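Local structure of magnetosome membrane protein MamB, putative Co/Zn/Cd cation transporter. Cation diffusion facilitator family (Desulfamplus magnetovallimortis, 6QFJ) at residues 13-16 with 22-25; 25-30 with 36-41. The protein probably moves divalent metal cations across the magnetosome membrane as a cation diffusion facilitator, of which this chain is the soluble C-terminal domain. All blocks are in the same frame, centred on the assembly; numbering follows the deposited sequence.

Contact 1: 13-16 with 22-25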
loop_
_atom_site.group_PDB
_atom_site.type_symbol
_atom_site.label_atom_id
_atom_site.label_comp_id
_atom_site.label_asym_id
_atom_site.label_seq_id
_atom_site.Cartn_x
_atom_site.Cartn_y
_atom_site.Cartn_z
ATOM N N VAL A 13 7.949 5.151 -0.155
ATOM C CA VAL A 13 7.200 5.747 -1.270
ATOM C C VAL A 13 5.856 6.218 -0.834
ATOM O O VAL A 13 5.411 7.370 -1.137
ATOM C CB VAL A 13 7.111 4.814 -2.460
ATOM C CG1 VAL A 13 6.272 5.467 -3.573
ATOM C CG2 VAL A 13 8.515 4.505 -2.970
ATOM N N LEU A 14 5.151 5.352 -0.127
ATOM C CA LEU A 14 3.759 5.600 0.241
ATOM C C LEU A 14 3.673 6.848 1.140
ATOM O O LEU A 14 2.772 7.661 0.964
ATOM C CB LEU A 14 3.144 4.411 0.995
ATOM C CG LEU A 14 2.950 3.154 0.163
ATOM C CD1 LEU A 14 2.337 2.030 0.969
ATOM C CD2 LEU A 14 2.104 3.376 -1.048
ATOM N N GLU A 15 4.653 7.033 2.014
ATOM C CA GLU A 15 4.725 8.207 2.849
ATOM C C GLU A 15 4.769 9.510 2.060
ATOM O O GLU A 15 4.400 10.567 2.579
ATOM C CB GLU A 15 5.946 8.169 3.809
ATOM C CG GLU A 15 5.603 8.166 5.276
ATOM C CD GLU A 15 4.730 6.989 5.710
ATOM O OE1 GLU A 15 3.528 7.199 6.095
ATOM O OE2 GLU A 15 5.315 5.866 5.680
ATOM N N LYS A 16 5.317 9.460 0.873
ATOM C CA LYS A 16 5.501 10.634 0.069
ATOM C C LYS A 16 4.477 10.677 -1.046
ATOM O O LYS A 16 4.563 11.510 -1.923
ATOM C CB LYS A 16 6.901 10.634 -0.551
ATOM C CG LYS A 16 8.046 10.551 0.419
ATOM C CD LYS A 16 9.355 10.776 -0.307
ATOM C CE LYS A 16 10.251 9.559 -0.284
ATOM N NZ LYS A 16 10.955 9.396 1.027
ATOM N N ASP A 22 -1.767 8.460 5.287
ATOM C CA ASP A 22 -0.789 7.732 6.145
ATOM C C ASP A 22 -0.878 6.239 5.843
ATOM O O ASP A 22 -1.878 5.764 5.285
ATOM C CB ASP A 22 -1.165 7.895 7.652
ATOM C CG ASP A 22 -0.498 9.091 8.287
ATOM O OD1 ASP A 22 0.707 9.295 8.107
ATOM O OD2 ASP A 22 -1.182 9.885 8.971
ATOM N N VAL A 23 0.157 5.525 6.218
ATOM C CA VAL A 23 0.212 4.079 6.129
ATOM C C VAL A 23 -0.325 3.550 7.435
ATOM O O VAL A 23 0.175 3.909 8.488
ATOM C CB VAL A 23 1.646 3.572 5.935
ATOM C CG1 VAL A 23 1.670 2.042 5.903
ATOM C CG2 VAL A 23 2.161 4.114 4.644
ATOM N N LYS A 24 -1.339 2.711 7.373
ATOM C CA LYS A 24 -1.849 2.078 8.571
ATOM C C LYS A 24 -1.097 0.790 8.883
ATOM O O LYS A 24 -0.772 0.526 10.023
ATOM C CB LYS A 24 -3.310 1.743 8.394
ATOM C CG LYS A 24 -3.957 1.029 9.575
ATOM C CD LYS A 24 -5.420 1.181 9.306
ATOM C CE LYS A 24 -6.281 0.015 9.689
ATOM N NZ LYS A 24 -6.757 0.198 10.971
ATOM N N ASP A 25 -0.824 -0.005 7.871
ATOM C CA ASP A 25 -0.088 -1.251 8.054
ATOM C C ASP A 25 0.351 -1.832 6.746
ATOM O O ASP A 25 -0.315 -1.677 5.714
ATOM C CB ASP A 25 -0.950 -2.276 8.747
ATOM C CG ASP A 25 -0.142 -3.325 9.501
ATOM O OD1 ASP A 25 1.056 -3.123 9.871
ATOM O OD2 ASP A 25 -0.734 -4.405 9.705
#

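Contact 2: 25-30 with 36-41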
loop_
_atom_site.group_PDB
_atom_site.type_symbol
_atom_site.label_atom_id
_atom_site.label_comp_id
_atom_site.label_asym_id
_atom_site.label_seq_id
_atom_site.Cartn_x
_atom_site.Cartn_y
_atom_site.Cartn_z
ATOM N N ASP A 25 -0.824 -0.005 7.871
ATOM C CA ASP A 25 -0.088 -1.251 8.054
ATOM C C ASP A 25 0.351 -1.832 6.746
ATOM O O ASP A 25 -0.315 -1.677 5.714
ATOM C CB ASP A 25 -0.950 -2.276 8.747
ATOM C CG ASP A 25 -0.142 -3.325 9.501
ATOM O OD1 ASP A 25 1.056 -3.123 9.871
ATOM O OD2 ASP A 25 -0.734 -4.405 9.705
ATOM N N ILE A 26 1.505 -2.468 6.769
ATOM C CA ILE A 26 2.047 -3.209 5.603
ATOM C C ILE A 26 2.418 -4.587 6.078
ATOM O O ILE A 26 3.224 -4.743 6.996
ATOM C CB ILE A 26 3.285 -2.569 5.023
ATOM C CG1 ILE A 26 2.978 -1.150 4.545
ATOM C CG2 ILE A 26 3.794 -3.388 3.824
ATOM C CD1 ILE A 26 4.139 -0.389 3.945
ATOM N N ILE A 27 1.815 -5.594 5.478
ATOM C CA ILE A 27 2.198 -6.979 5.779
ATOM C C ILE A 27 2.657 -7.651 4.523
ATOM O O ILE A 27 2.093 -7.411 3.458
ATOM C CB ILE A 27 1.000 -7.734 6.411
ATOM C CG1 ILE A 27 0.767 -7.220 7.838
ATOM C CG2 ILE A 27 1.238 -9.227 6.518
ATOM C CD1 ILE A 27 -0.520 -7.720 8.452
ATOM N N ALA A 28 3.639 -8.541 4.638
ATOM C CA ALA A 28 4.132 -9.350 3.494
ATOM C C ALA A 28 4.366 -10.780 3.907
ATOM O O ALA A 28 4.895 -11.030 4.971
ATOM C CB ALA A 28 5.438 -8.780 2.962
ATOM N N ARG A 29 4.012 -11.728 3.049
ATOM C CA ARG A 29 4.437 -13.085 3.290
ATOM C C ARG A 29 4.766 -13.781 1.995
ATOM O O ARG A 29 4.364 -13.352 0.909
ATOM C CB ARG A 29 3.382 -13.872 4.054
ATOM C CG ARG A 29 2.142 -14.179 3.269
ATOM C CD ARG A 29 1.077 -14.818 4.146
ATOM N NE ARG A 29 0.479 -13.834 5.010
ATOM C CZ ARG A 29 -0.445 -12.988 4.607
ATOM N NH1 ARG A 29 -0.878 -13.027 3.349
ATOM N NH2 ARG A 29 -0.920 -12.098 5.452
ATOM N N GLU A 30 5.481 -14.886 2.140
ATOM C CA GLU A 30 5.897 -15.657 0.991
ATOM C C GLU A 30 4.956 -16.807 0.822
ATOM O O GLU A 30 4.693 -17.523 1.748
ATOM C CB GLU A 30 7.292 -16.198 1.103
ATOM C CG GLU A 30 8.254 -15.097 1.439
ATOM C CD GLU A 30 9.702 -15.556 1.470
ATOM O OE1 GLU A 30 10.170 -15.799 2.585
ATOM O OE2 GLU A 30 10.381 -15.683 0.426
ATOM N N GLU A 36 3.173 -12.047 -1.214
ATOM C CA GLU A 36 1.843 -11.490 -0.954
ATOM C C GLU A 36 1.909 -10.271 -0.053
ATOM O O GLU A 36 2.414 -10.345 1.066
ATOM C CB GLU A 36 0.939 -12.524 -0.312
ATOM C CG GLU A 36 0.428 -13.509 -1.357
ATOM C CD GLU A 36 -0.301 -14.705 -0.809
ATOM O OE1 GLU A 36 -0.292 -14.884 0.415
ATOM O OE2 GLU A 36 -0.839 -15.453 -1.645
ATOM N N PHE A 37 1.395 -9.170 -0.545
ATOM C CA PHE A 37 1.366 -7.928 0.252
ATOM C C PHE A 37 -0.059 -7.552 0.615
ATOM O O PHE A 37 -0.973 -7.657 -0.222
ATOM C CB PHE A 37 1.982 -6.786 -0.499
ATOM C CG PHE A 37 3.454 -6.924 -0.673
ATOM C CD1 PHE A 37 3.968 -7.577 -1.798
ATOM C CD2 PHE A 37 4.315 -6.341 0.215
ATOM C CE1 PHE A 37 5.307 -7.694 -1.959
ATOM C CE2 PHE A 37 5.687 -6.463 0.034
ATOM C CZ PHE A 37 6.182 -7.168 -1.034
ATOM N N GLU A 38 -0.255 -7.184 1.882
ATOM C CA GLU A 38 -1.498 -6.582 2.380
ATOM C C GLU A 38 -1.165 -5.218 2.851
ATOM O O GLU A 38 -0.333 -5.040 3.779
ATOM C CB GLU A 38 -2.100 -7.405 3.521
ATOM C CG GLU A 38 -2.625 -8.751 3.012
ATOM C CD GLU A 38 -2.994 -9.723 4.107
ATOM O OE1 GLU A 38 -2.356 -9.738 5.164
ATOM O OE2 GLU A 38 -3.913 -10.497 3.877
ATOM N N ILE A 39 -1.756 -4.235 2.201
ATOM C CA ILE A 39 -1.461 -2.853 2.483
ATOM C C ILE A 39 -2.735 -2.143 2.961
ATOM O O ILE A 39 -3.762 -2.078 2.211
ATOM C CB ILE A 39 -0.915 -2.150 1.244
ATOM C CG1 ILE A 39 0.195 -2.987 0.624
ATOM C CG2 ILE A 39 -0.469 -0.734 1.594
ATOM C CD1 ILE A 39 1.595 -2.499 0.733
ATOM N N ASP A 40 -2.672 -1.612 4.189
ATOM C CA ASP A 40 -3.742 -0.796 4.747
ATOM C C ASP A 40 -3.334 0.654 4.803
ATOM O O ASP A 40 -2.285 0.974 5.358
ATOM C CB ASP A 40 -4.118 -1.328 6.148
ATOM C CG ASP A 40 -4.702 -2.726 6.097
ATOM O OD1 ASP A 40 -5.047 -3.212 4.969
ATOM O OD2 ASP A 40 -4.748 -3.394 7.139
ATOM N N LEU A 41 -4.172 1.531 4.266
ATOM C CA LEU A 41 -3.906 2.976 4.207
ATOM C C LEU A 41 -5.010 3.816 4.725
ATOM O O LEU A 41 -6.172 3.447 4.638
ATOM C CB LEU A 41 -3.723 3.408 2.771
ATOM C CG LEU A 41 -2.691 2.561 1.992
ATOM C CD1 LEU A 41 -2.733 2.909 0.574
ATOM C CD2 LEU A 41 -1.323 2.773 2.552
#

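Contact 1: 13-16 with 22-25
The end of helix 2-15 packs on the start of strand 22-31 in the C-terminal domain of a cation diffusion facilitator, where Leu14 and Glu15 meet Val23. Val23 CG2 does the touching on the strand side. With CG1 anti to the backbone N (chi1 178°), CG2 is the methyl turned to the helix. Leu14 CB lies 3.8 Å from Val23 CG2. Farther out, Leu14 rests on Ile62 of helix 49-66. Glu15, an exposed residue, reaches the same methyl. Its chain bends at chi2 (59°) and crosses Val23 at about a right angle. Glu15 OE1 comes within 3.7 Å of Val23 CG2, and Glu15 OE2 within 3.8 Å, so both carboxylate oxygens lie against one methyl. Glu15 OE1 also stands 4.0 Å from Asp22 OD1. Within 13-16, Lys16 N donates to Val13 O. The contact is small. Its one apolar pair is Leu14 with Val23; the rest is mainly a carboxylate lying against a methyl. The two acidic groups would probably repel each other, an effect that water around these exposed residues is likely to weaken.

Contact 2: 25-30 with 36-41
Arg29 reaches across to Glu36 and Glu38 on the neighbouring strand. Its CB carries the chain off the sheet on the face that also bears Asp25, Ile27, Glu36, Glu38 and Asp40. Arg29 CG sits between the backbone N and the carbonyl carbon (chi1 70°) and lies 3.8 Å from Glu36 OE1. CD passes the same oxygen, and a bend at chi3 (74°) turns the guanidinium toward Glu38. Arg29 NH1 forms a longer salt bridge to Glu36 OE1, at 3.5 Å. Arg29 NH2 makes the tighter one, a hydrogen bond of 2.8 Å to Glu38 OE1. That oxygen lies near the guanidinium plane but is itself met from above its carboxylate plane, the two planes being 82° apart. An alanine in place of Glu38 would remove this acceptor and is likely to leave Arg29 NH2 without its mate and the guanidinium freer to turn. Strands 22-31 and 34-43 form an antiparallel beta hairpin. Asp25 with Asp40, Ile27 with Glu38 and Arg29 with Glu36 are its hydrogen-bonded pairs here, each joined by two backbone bonds. A classic beta bulge sets Lys24 and Asp25 together opposite Asp40, and Asp40 OD2 has its salt bridge with Arg76. On the other face Ile26, Ala28, Phe37 and Ile39 turn toward the helices. There Ala28 CB lies 3.7 Å from Phe37 CE2. Ile26 and Ile39 run side by side, with Ile26 CG2 at 3.9 Å from Ile39 CD1, and Ile26 also touches Ala11 of helix 2-15.

In the fold
Contact 1 comes first along the chain and contact 2 takes over at Asp25, which they share. Their centres are about 12 Å apart. Both use strand 22-31, an outermost strand of the mixed sheet within this chain. Contact 1 sets helix 2-15 against its beginning; contact 2 pairs its later part with strand 34-43, which also neighbours strand 71-79. The two meet directly: Lys24 N probably bonds to Asp40 O, and Leu14 CD1 packs on Ile39 CG2 and Leu41 CD2. Helix 2-15, the hairpin and helix 49-66 probably share one apolar core. Both contacts belong to the C-terminal domain, which in relatives mediates dimerisation.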